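PDB 6G7N: extracellular solute-binding protein, family 1 from Trichodesmium erythraeum IMS101, which binds ferric iron and, as an extracellular solute-binding protein, probably delivers it to an ABC transporter for uptake. Local coordinates for residues D19-T22 / K23-L27; N82-A86 / N87-P91; S137-I140 / Y141-S144; Q143-I146 / A147-I150. All blocks are in the same frame, centred on the assembly; numbering follows the deposited sequence.

Contact 1: D19-T22 / K23-L27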
loop_
_atom_site.group_PDB
_atom_site.type_symbol
_atom_site.label_atom_id
_atom_site.label_comp_id
_atom_site.label_asym_id
_atom_site.label_seq_id
_atom_site.Cartn_x
_atom_site.Cartn_y
_atom_site.Cartn_z
ATOM N N ASP A 19 -10.588 -21.372 2.011
ATOM C CA ASP A 19 -10.932 -22.790 1.863
ATOM C C ASP A 19 -9.716 -23.704 1.951
ATOM O O ASP A 19 -9.788 -24.756 2.562
ATOM C CB ASP A 19 -11.688 -22.994 0.552
ATOM C CG ASP A 19 -13.112 -22.376 0.564
ATOM O OD1 ASP A 19 -13.572 -21.915 1.625
ATOM O OD2 ASP A 19 -13.714 -22.310 -0.498
ATOM N N SER A 20 -8.594 -23.298 1.370
ATOM C CA SER A 20 -7.362 -24.065 1.493
ATOM C C SER A 20 -6.873 -24.098 2.930
ATOM O O SER A 20 -6.456 -25.162 3.438
ATOM C CB SER A 20 -6.315 -23.499 0.559
ATOM O OG SER A 20 -5.114 -24.221 0.731
ATOM N N PHE A 21 -6.906 -22.943 3.590
ATOM C CA PHE A 21 -6.572 -22.872 5.015
ATOM C C PHE A 21 -7.422 -23.848 5.830
ATOM O O PHE A 21 -6.885 -24.578 6.670
ATOM C CB PHE A 21 -6.722 -21.442 5.504
ATOM C CG PHE A 21 -6.530 -21.287 6.957
ATOM C CD1 PHE A 21 -5.249 -21.344 7.495
ATOM C CD2 PHE A 21 -7.593 -21.025 7.809
ATOM C CE1 PHE A 21 -5.035 -21.190 8.851
ATOM C CE2 PHE A 21 -7.385 -20.842 9.162
ATOM C CZ PHE A 21 -6.100 -20.934 9.685
ATOM N N THR A 22 -8.716 -23.883 5.576
ATOM C CA THR A 22 -9.574 -24.802 6.299
ATOM C C THR A 22 -9.226 -26.277 6.030
ATOM O O THR A 22 -9.222 -27.092 6.961
ATOM C CB THR A 22 -11.036 -24.489 5.999
ATOM O OG1 THR A 22 -11.291 -23.129 6.356
ATOM C CG2 THR A 22 -11.957 -25.394 6.767
ATOM N N LYS A 23 -8.930 -26.578 4.782
ATOM C CA LYS A 23 -8.484 -27.976 4.447
ATOM C C LYS A 23 -7.195 -28.363 5.203
ATOM O O LYS A 23 -7.017 -29.478 5.697
ATOM C CB LYS A 23 -8.247 -28.079 2.942
ATOM C CG LYS A 23 -7.835 -29.428 2.386
ATOM C CD LYS A 23 -7.765 -29.366 0.859
ATOM C CE LYS A 23 -7.078 -30.588 0.259
ATOM N NZ LYS A 23 -6.283 -30.272 -0.965
ATOM N N LYS A 24 -6.274 -27.419 5.297
ATOM C CA LYS A 24 -4.981 -27.673 5.939
ATOM C C LYS A 24 -4.999 -27.699 7.458
ATOM O O LYS A 24 -4.210 -28.422 8.068
ATOM C CB LYS A 24 -3.963 -26.637 5.429
ATOM C CG LYS A 24 -3.624 -26.821 3.967
ATOM C CD LYS A 24 -2.812 -25.664 3.417
ATOM C CE LYS A 24 -2.324 -25.941 2.029
ATOM N NZ LYS A 24 -0.973 -26.515 2.180
ATOM N N THR A 25 -5.885 -26.928 8.068
ATOM C CA THR A 25 -5.894 -26.696 9.522
ATOM C C THR A 25 -7.138 -27.139 10.250
ATOM O O THR A 25 -7.119 -27.234 11.472
ATOM C CB THR A 25 -5.663 -25.226 9.868
ATOM O OG1 THR A 25 -6.827 -24.447 9.551
ATOM C CG2 THR A 25 -4.432 -24.668 9.181
ATOM N N GLY A 26 -8.229 -27.333 9.526
ATOM C CA GLY A 26 -9.514 -27.609 10.135
ATOM C C GLY A 26 -10.290 -26.384 10.583
ATOM O O GLY A 26 -11.404 -26.533 11.049
ATOM N N LEU A 27 -9.718 -25.193 10.462
ATOM C CA LEU A 27 -10.327 -23.985 11.016
ATOM C C LEU A 27 -11.105 -23.230 9.956
ATOM O O LEU A 27 -10.564 -22.937 8.902
ATOM C CB LEU A 27 -9.233 -23.074 11.541
ATOM C CG LEU A 27 -8.469 -23.620 12.740
ATOM C CD1 LEU A 27 -7.273 -22.735 13.024
ATOM C CD2 LEU A 27 -9.327 -23.768 13.991
#
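Phe21 and Thr25 meet because of their first torsions: the phenylalanine has CG swung away from its own backbone N (chi1 175°), while Thr25 sets OG1 between its N and carbonyl carbon (chi1 73°), one helical turn later. That places the Thr25 hydroxyl over the middle of one face of the Phe21 ring, with OG1 3.6 Å from CZ, and its methyl CG2 is 3.5 Å from Phe21 CE1. The same OG1 gives its proton to Phe21 O at 2.9 Å, coming from above the carbonyl plane, and Phe21 O also takes the helical bond from Thr25 N. One backbone oxygen is thus gripped twice by a single residue. Thr25 OG1 in turn accepts from Leu27 N at 3.1 Å, closing an ST turn. Beyond it Leu27 folds back, its CB lying 3.7 Å from Phe21 CE2. Thr22 reaches the same residue by another route: its OG1 donates to Leu27 O at 2.7 Å, with Tyr18 O a second acceptor close by for its single proton. Between Thr25 and Leu27, Gly26 adopts a positive phi, where any CB would press on the carbonyl oxygen of Thr25; its N still bonds to Thr22 O at 2.8 Å. The Phe21 ring also meets Phe251 of helix 245-255 edge to face. This is a helix C-terminus ended by a glycine of positive phi, with the Thr25 ST turn and the Thr22 hydroxyl both bonding to Leu27 beyond it, at the point where the helix of the beta-alpha-beta unit 2-33 hands over to its second strand.

Contact 2: N82-A86 / N87-P91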
loop_
_atom_site.group_PDB
_atom_site.type_symbol
_atom_site.label_atom_id
_atom_site.label_comp_id
_atom_site.label_asym_id
_atom_site.label_seq_id
_atom_site.Cartn_x
_atom_site.Cartn_y
_atom_site.Cartn_z
ATOM N N ASN A 82 11.234 -15.196 8.985
ATOM C CA ASN A 82 12.115 -15.617 7.907
ATOM C C ASN A 82 11.529 -15.277 6.518
ATOM O O ASN A 82 12.266 -14.854 5.632
ATOM C CB ASN A 82 12.430 -17.113 8.001
ATOM C CG ASN A 82 13.396 -17.528 6.919
ATOM O OD1 ASN A 82 14.452 -16.908 6.727
ATOM N ND2 ASN A 82 12.963 -18.536 6.104
ATOM N N LYS A 83 10.241 -15.502 6.346
ATOM C CA LYS A 83 9.632 -15.337 5.040
ATOM C C LYS A 83 9.248 -13.896 4.695
ATOM O O LYS A 83 9.183 -13.566 3.508
ATOM C CB LYS A 83 8.403 -16.251 4.893
ATOM C CG LYS A 83 8.749 -17.742 4.941
ATOM C CD LYS A 83 9.601 -18.201 3.772
ATOM C CE LYS A 83 9.849 -19.687 3.808
ATOM N NZ LYS A 83 10.645 -20.146 2.643
ATOM N N ILE A 84 8.937 -13.063 5.694
ATOM C CA ILE A 84 8.548 -11.671 5.430
ATOM C C ILE A 84 9.782 -10.810 5.598
ATOM O O ILE A 84 10.410 -10.805 6.663
ATOM C CB ILE A 84 7.409 -11.212 6.326
ATOM C CG1 ILE A 84 6.193 -12.113 6.162
ATOM C CG2 ILE A 84 7.071 -9.773 6.036
ATOM C CD1 ILE A 84 5.042 -11.822 7.084
ATOM N N PRO A 85 10.168 -10.044 4.548
ATOM C CA PRO A 85 11.313 -9.161 4.693
ATOM C C PRO A 85 11.167 -8.243 5.905
ATOM O O PRO A 85 10.082 -7.731 6.169
ATOM C CB PRO A 85 11.280 -8.341 3.374
ATOM C CG PRO A 85 10.559 -9.213 2.402
ATOM C CD PRO A 85 9.540 -9.947 3.213
ATOM N N ALA A 86 12.287 -7.993 6.601
ATOM C CA ALA A 86 12.238 -7.200 7.822
ATOM C C ALA A 86 11.625 -5.824 7.629
ATOM O O ALA A 86 10.943 -5.318 8.515
ATOM C CB ALA A 86 13.630 -7.064 8.411
ATOM N N ASN A 87 11.871 -5.209 6.476
ATOM C CA ASN A 87 11.343 -3.874 6.200
ATOM C C ASN A 87 9.832 -3.834 6.050
ATOM O O ASN A 87 9.254 -2.749 6.086
ATOM C CB ASN A 87 12.033 -3.250 4.982
ATOM C CG ASN A 87 11.872 -4.069 3.720
ATOM O OD1 ASN A 87 12.340 -5.222 3.675
ATOM N ND2 ASN A 87 11.201 -3.523 2.705
ATOM N N LEU A 88 9.194 -4.991 5.827
ATOM C CA LEU A 88 7.776 -5.094 5.580
ATOM C C LEU A 88 7.004 -5.639 6.787
ATOM O O LEU A 88 5.838 -6.025 6.641
ATOM C CB LEU A 88 7.504 -5.946 4.335
ATOM C CG LEU A 88 8.196 -5.472 3.053
ATOM C CD1 LEU A 88 7.825 -6.376 1.888
ATOM C CD2 LEU A 88 7.865 -4.023 2.715
ATOM N N ARG A 89 7.625 -5.647 7.968
ATOM C CA ARG A 89 6.919 -6.060 9.188
ATOM C C ARG A 89 7.284 -5.111 10.326
ATOM O O ARG A 89 8.341 -4.475 10.363
ATOM C CB ARG A 89 7.207 -7.532 9.542
ATOM C CG ARG A 89 8.659 -7.965 9.440
ATOM C CD ARG A 89 8.858 -9.432 9.871
ATOM N NE ARG A 89 10.150 -9.991 9.449
ATOM C CZ ARG A 89 11.303 -9.821 10.093
ATOM N NH1 ARG A 89 12.398 -10.423 9.605
ATOM N NH2 ARG A 89 11.392 -9.063 11.182
ATOM N N SER A 90 6.360 -5.016 11.291
ATOM C CA SER A 90 6.557 -4.149 12.451
ATOM C C SER A 90 7.824 -4.553 13.204
ATOM O O SER A 90 7.938 -5.728 13.588
ATOM C CB SER A 90 5.405 -4.391 13.416
ATOM O OG SER A 90 5.602 -3.776 14.673
ATOM N N PRO A 91 8.687 -3.603 13.576
ATOM C CA PRO A 91 9.822 -3.940 14.453
ATOM C C PRO A 91 9.409 -4.556 15.783
ATOM O O PRO A 91 10.196 -5.305 16.373
ATOM C CB PRO A 91 10.525 -2.591 14.651
ATOM C CG PRO A 91 10.222 -1.872 13.370
ATOM C CD PRO A 91 8.794 -2.216 13.079
#
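Arg89 runs back along the chain to Ile84, and its side chain can be followed atom by atom. CB lies 4.2 Å from the CG2 methyl of Ile84. CG is set between the backbone N and carbonyl carbon (chi1 45°), which sends the extended chain back alongside the Ile84 and Pro85 carbonyls: CG is 3.6 Å from Pro85 O, and CD passes near Ile84 O. NE then donates to Ile84 O at 2.9 Å, from above that carbonyl's plane, with an angle of 153° at the hydrogen. Pro85 opens a type I beta turn, residues 85 to 88, closed by Leu88 N bonding to Pro85 O at 2.9 Å, in the loop that leads from helix 78-83 to strand 96-108. A weak bond from Arg89 N to Ala86 O carries the winding one residue further. At the tip, CZ sits 3.6 Å and NH2 3.9 Å from Ala86 CA, so the alanine covers one face of the guanidinium, and NH1 makes a weak bond to Asn81 O. A leucine in place of Arg89 would probably leave Ile84 O without this donor and Ala86 CA without the flat group lying over it. Across the turn, Leu88 CD1 rests against Pro85 CG at 4.0 Å.

Contact 3: S137-I140 / Y141-S144. With FE (Fe (III) ion), chain E.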
loop_
_atom_site.group_PDB
_atom_site.type_symbol
_atom_site.label_atom_id
_atom_site.label_comp_id
_atom_site.label_asym_id
_atom_site.label_seq_id
_atom_site.Cartn_x
_atom_site.Cartn_y
_atom_site.Cartn_z
ATOM N N SER A 137 -4.692 15.172 0.015
ATOM C CA SER A 137 -3.870 14.889 1.174
ATOM C C SER A 137 -4.563 14.063 2.234
ATOM O O SER A 137 -3.906 13.627 3.172
ATOM C CB SER A 137 -3.358 16.190 1.787
ATOM O OG SER A 137 -4.479 16.914 2.239
ATOM N N SER A 138 -5.857 13.806 2.080
ATOM C CA SER A 138 -6.605 12.908 2.975
ATOM C C SER A 138 -6.231 11.443 2.776
ATOM O O SER A 138 -6.577 10.614 3.634
ATOM C CB SER A 138 -8.130 13.076 2.739
ATOM O OG SER A 138 -8.539 14.402 2.965
ATOM N N ASN A 139 -5.630 11.127 1.637
ATOM C CA ASN A 139 -5.359 9.744 1.285
ATOM C C ASN A 139 -4.108 9.204 1.996
ATOM O O ASN A 139 -3.047 9.823 1.983
ATOM C CB ASN A 139 -5.189 9.666 -0.223
ATOM C CG ASN A 139 -4.626 8.337 -0.662
ATOM O OD1 ASN A 139 -3.447 8.235 -1.017
ATOM N ND2 ASN A 139 -5.453 7.301 -0.641
ATOM N N ILE A 140 -4.257 8.022 2.601
ATOM C CA ILE A 140 -3.174 7.411 3.367
ATOM C C ILE A 140 -1.940 7.100 2.517
ATOM O O ILE A 140 -0.831 7.194 3.024
ATOM C CB ILE A 140 -3.691 6.151 4.137
ATOM C CG1 ILE A 140 -2.678 5.664 5.177
ATOM C CG2 ILE A 140 -4.000 5.002 3.178
ATOM C CD1 ILE A 140 -2.506 6.560 6.368
ATOM N N TYR A 141 -2.120 6.736 1.240
ATOM C CA TYR A 141 -0.960 6.425 0.417
ATOM C C TYR A 141 -0.030 7.635 0.298
ATOM O O TYR A 141 1.198 7.523 0.361
ATOM C CB TYR A 141 -1.334 5.948 -0.976
ATOM C CG TYR A 141 -2.446 4.922 -1.074
ATOM C CD1 TYR A 141 -2.564 3.887 -0.137
ATOM C CD2 TYR A 141 -3.348 4.947 -2.118
ATOM C CE1 TYR A 141 -3.574 2.949 -0.238
ATOM C CE2 TYR A 141 -4.361 3.991 -2.247
ATOM C CZ TYR A 141 -4.466 2.979 -1.320
ATOM O OH TYR A 141 -5.469 2.064 -1.415
ATOM N N ASN A 142 -0.647 8.799 0.075
ATOM C CA ASN A 142 0.098 10.041 -0.018
ATOM C C ASN A 142 0.717 10.423 1.327
ATOM O O ASN A 142 1.855 10.897 1.372
ATOM C CB ASN A 142 -0.831 11.174 -0.460
ATOM C CG ASN A 142 -1.149 11.146 -1.931
ATOM O OD1 ASN A 142 -0.431 10.530 -2.736
ATOM N ND2 ASN A 142 -2.212 11.880 -2.323
ATOM N N GLN A 143 -0.039 10.272 2.409
ATOM C CA GLN A 143 0.501 10.565 3.727
ATOM C C GLN A 143 1.752 9.710 3.995
ATOM O O GLN A 143 2.763 10.204 4.496
ATOM C CB GLN A 143 -0.553 10.353 4.802
ATOM C CG GLN A 143 -1.690 11.352 4.721
ATOM C CD GLN A 143 -2.871 11.009 5.589
ATOM O OE1 GLN A 143 -2.843 10.054 6.353
ATOM N NE2 GLN A 143 -3.935 11.776 5.451
ATOM N N SER A 144 1.695 8.425 3.615
ATOM C CA SER A 144 2.822 7.546 3.847
ATOM C C SER A 144 4.041 7.906 2.993
ATOM O O SER A 144 5.175 7.838 3.461
ATOM C CB SER A 144 2.400 6.078 3.650
ATOM O OG SER A 144 1.586 5.704 4.761
HETATM FE FE FE E . -5.799 0.866 -2.921
HETATM O O HOH W 1 -5.433 8.779 5.887
#
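The iron site of this solute-binding protein includes the first turn of helix 140-167, where Asn139 is the N-cap and Tyr141 a ligand of the ferric ion. Tyr141 OH binds the iron at 1.9 Å; Tyr197 and Tyr198 supply the other two phenol oxygens. Asn139 holds the turn and touches the ring at once. With CG opposite its backbone N (chi1 168°), the amide folds over the helix start, and OD1 accepts from Asn142 N at 3.1 Å, the capping bond. ND2 of the same amide lies over one face of the Tyr141 ring, 3.5 Å from CD2, the two planes turned 76° apart. From another direction CG2 of Ile140 packs against Tyr141 CD1 at 3.8 Å. Gln143 ties the loop before the cap to the helix: its NE2 meets a lone pair of Ser137 O, in that carbonyl's plane, at 2.9 Å, with that oxygen in the amide plane. Its OE1 accepts a hydrogen bond from a water that also donates to Ser138 O, and another from Asn303 ND2; the tip of Ile140, CD1, lies 3.5 Å from OE1. A leucine in place of Gln143 would probably leave Ser137 O and the bridging water each short of a partner, loosening the loop that carries the N-cap. The short oxygen-to-iron distance is what a phenolate bound to ferric iron would give; coordination to the metal would favour loss of the phenol proton, and Arg101 and Arg103 beside the ring, with the nearby helix N-terminus, may add to it.

Contact 4: Q143-I146 / A147-I150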
loop_
_atom_site.group_PDB
_atom_site.type_symbol
_atom_site.label_atom_id
_atom_site.label_comp_id
_atom_site.label_asym_id
_atom_site.label_seq_id
_atom_site.Cartn_x
_atom_site.Cartn_y
_atom_site.Cartn_z
ATOM N N GLN A 143 -0.039 10.272 2.409
ATOM C CA GLN A 143 0.501 10.565 3.727
ATOM C C GLN A 143 1.752 9.710 3.995
ATOM O O GLN A 143 2.763 10.204 4.496
ATOM C CB GLN A 143 -0.553 10.353 4.802
ATOM C CG GLN A 143 -1.690 11.352 4.721
ATOM C CD GLN A 143 -2.871 11.009 5.589
ATOM O OE1 GLN A 143 -2.843 10.054 6.353
ATOM N NE2 GLN A 143 -3.935 11.776 5.451
ATOM N N SER A 144 1.695 8.425 3.615
ATOM C CA SER A 144 2.822 7.546 3.847
ATOM C C SER A 144 4.041 7.906 2.993
ATOM O O SER A 144 5.175 7.838 3.461
ATOM C CB SER A 144 2.400 6.078 3.650
ATOM O OG SER A 144 1.586 5.704 4.761
ATOM N N LEU A 145 3.794 8.281 1.727
ATOM C CA LEU A 145 4.908 8.726 0.894
ATOM C C LEU A 145 5.549 10.001 1.461
ATOM O O LEU A 145 6.774 10.101 1.543
ATOM C CB LEU A 145 4.439 8.929 -0.542
ATOM C CG LEU A 145 5.503 9.479 -1.479
ATOM C CD1 LEU A 145 6.673 8.531 -1.705
ATOM C CD2 LEU A 145 4.864 9.770 -2.829
ATOM N N ILE A 146 4.727 10.964 1.848
ATOM C CA ILE A 146 5.272 12.178 2.446
ATOM C C ILE A 146 6.003 11.892 3.754
ATOM O O ILE A 146 7.059 12.483 4.010
ATOM C CB ILE A 146 4.194 13.273 2.522
ATOM C CG1 ILE A 146 3.980 13.960 1.163
ATOM C CG2 ILE A 146 4.605 14.388 3.490
ATOM C CD1 ILE A 146 4.062 13.220 -0.128
ATOM N N ALA A 147 5.450 11.005 4.581
ATOM C CA ALA A 147 6.155 10.587 5.780
ATOM C C ALA A 147 7.554 10.060 5.460
ATOM O O ALA A 147 8.527 10.383 6.156
ATOM C CB ALA A 147 5.336 9.553 6.540
ATOM N N SER A 148 7.657 9.247 4.399
ATOM C CA SER A 148 8.979 8.735 4.009
ATOM C C SER A 148 9.954 9.864 3.647
ATOM O O SER A 148 11.149 9.799 3.951
ATOM C CB SER A 148 8.860 7.692 2.894
ATOM O OG SER A 148 8.742 8.244 1.610
ATOM N N LEU A 149 9.432 10.897 2.980
ATOM C CA LEU A 149 10.261 12.038 2.581
ATOM C C LEU A 149 10.681 12.883 3.786
ATOM O O LEU A 149 11.806 13.394 3.831
ATOM C CB LEU A 149 9.554 12.877 1.519
ATOM C CG LEU A 149 9.326 12.153 0.188
ATOM C CD1 LEU A 149 8.400 12.959 -0.700
ATOM C CD2 LEU A 149 10.637 11.873 -0.510
ATOM N N ILE A 150 9.805 13.014 4.789
ATOM C CA ILE A 150 10.179 13.696 6.017
ATOM C C ILE A 150 11.243 12.902 6.777
ATOM O O ILE A 150 12.198 13.478 7.303
ATOM C CB ILE A 150 8.942 13.938 6.912
ATOM C CG1 ILE A 150 7.964 14.908 6.235
ATOM C CG2 ILE A 150 9.368 14.472 8.282
ATOM C CD1 ILE A 150 6.611 14.930 6.889
#
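Four successive i to i+4 bonds run from the carbonyls of Gln143, Ser144, Leu145 and Ile146 to the amides of Ala147 through Ile150, as in regular alpha-helix. This is the second and third turn of helix 140-167, buried behind the iron-bearing first turn. Ala147 sits tight against the backbone, its CB 3.3 Å from Gln143 O. Ile146 and Ile150 carry the apolar side: CD1 of Ile150 comes within 4.0 Å of Ile146 CG2, the two chains passing at a slant, and Ile150 CG1 lies 3.4 Å from Ile146 O. CD1 of Ile146 also approaches CD1 of Leu149, more loosely, at 4.4 Å. Outside this turn Ala306 and Leu309 of helix 303-312 cover the two isoleucines. Trp161, from the far part of the 140-167 range, reaches back to Ile146 and Leu149, which a straight helix could not allow. Facing another way, Ser148 touches His230 and Tyr299. With OG set between its backbone N and carbonyl carbon (chi1 82°), the hydroxyl turns back to the helix backbone and donates to Leu145 O. That oxygen therefore has two donors: Leu149 N, 3.1 Å from Leu145 O, and Ser148 OG, closer at 2.7 Å.

In the fold
From the N terminus, contact 1 comes first, at the end of helix 15-25 before strand 28-33, on the surface. Contact 2 follows in the loop between helix 78-83 and strand 96-108, its centre about 25 Å from that of contact 1, and packs that loop on the strand. Contacts 3 and 4 lie across the chain's centre from contact 1, about 36 and 39 Å away between centres. They run head to tail along helix 140-167, sharing Gln143 and Ser144. Each contact closes only a turn of neighbouring residues, and none nests within or crosses another. Contact 3 alone reaches the iron; contacts 3 and 4 both pack helix 140-167 against helix 303-312, while contact 1 meets helix 245-255.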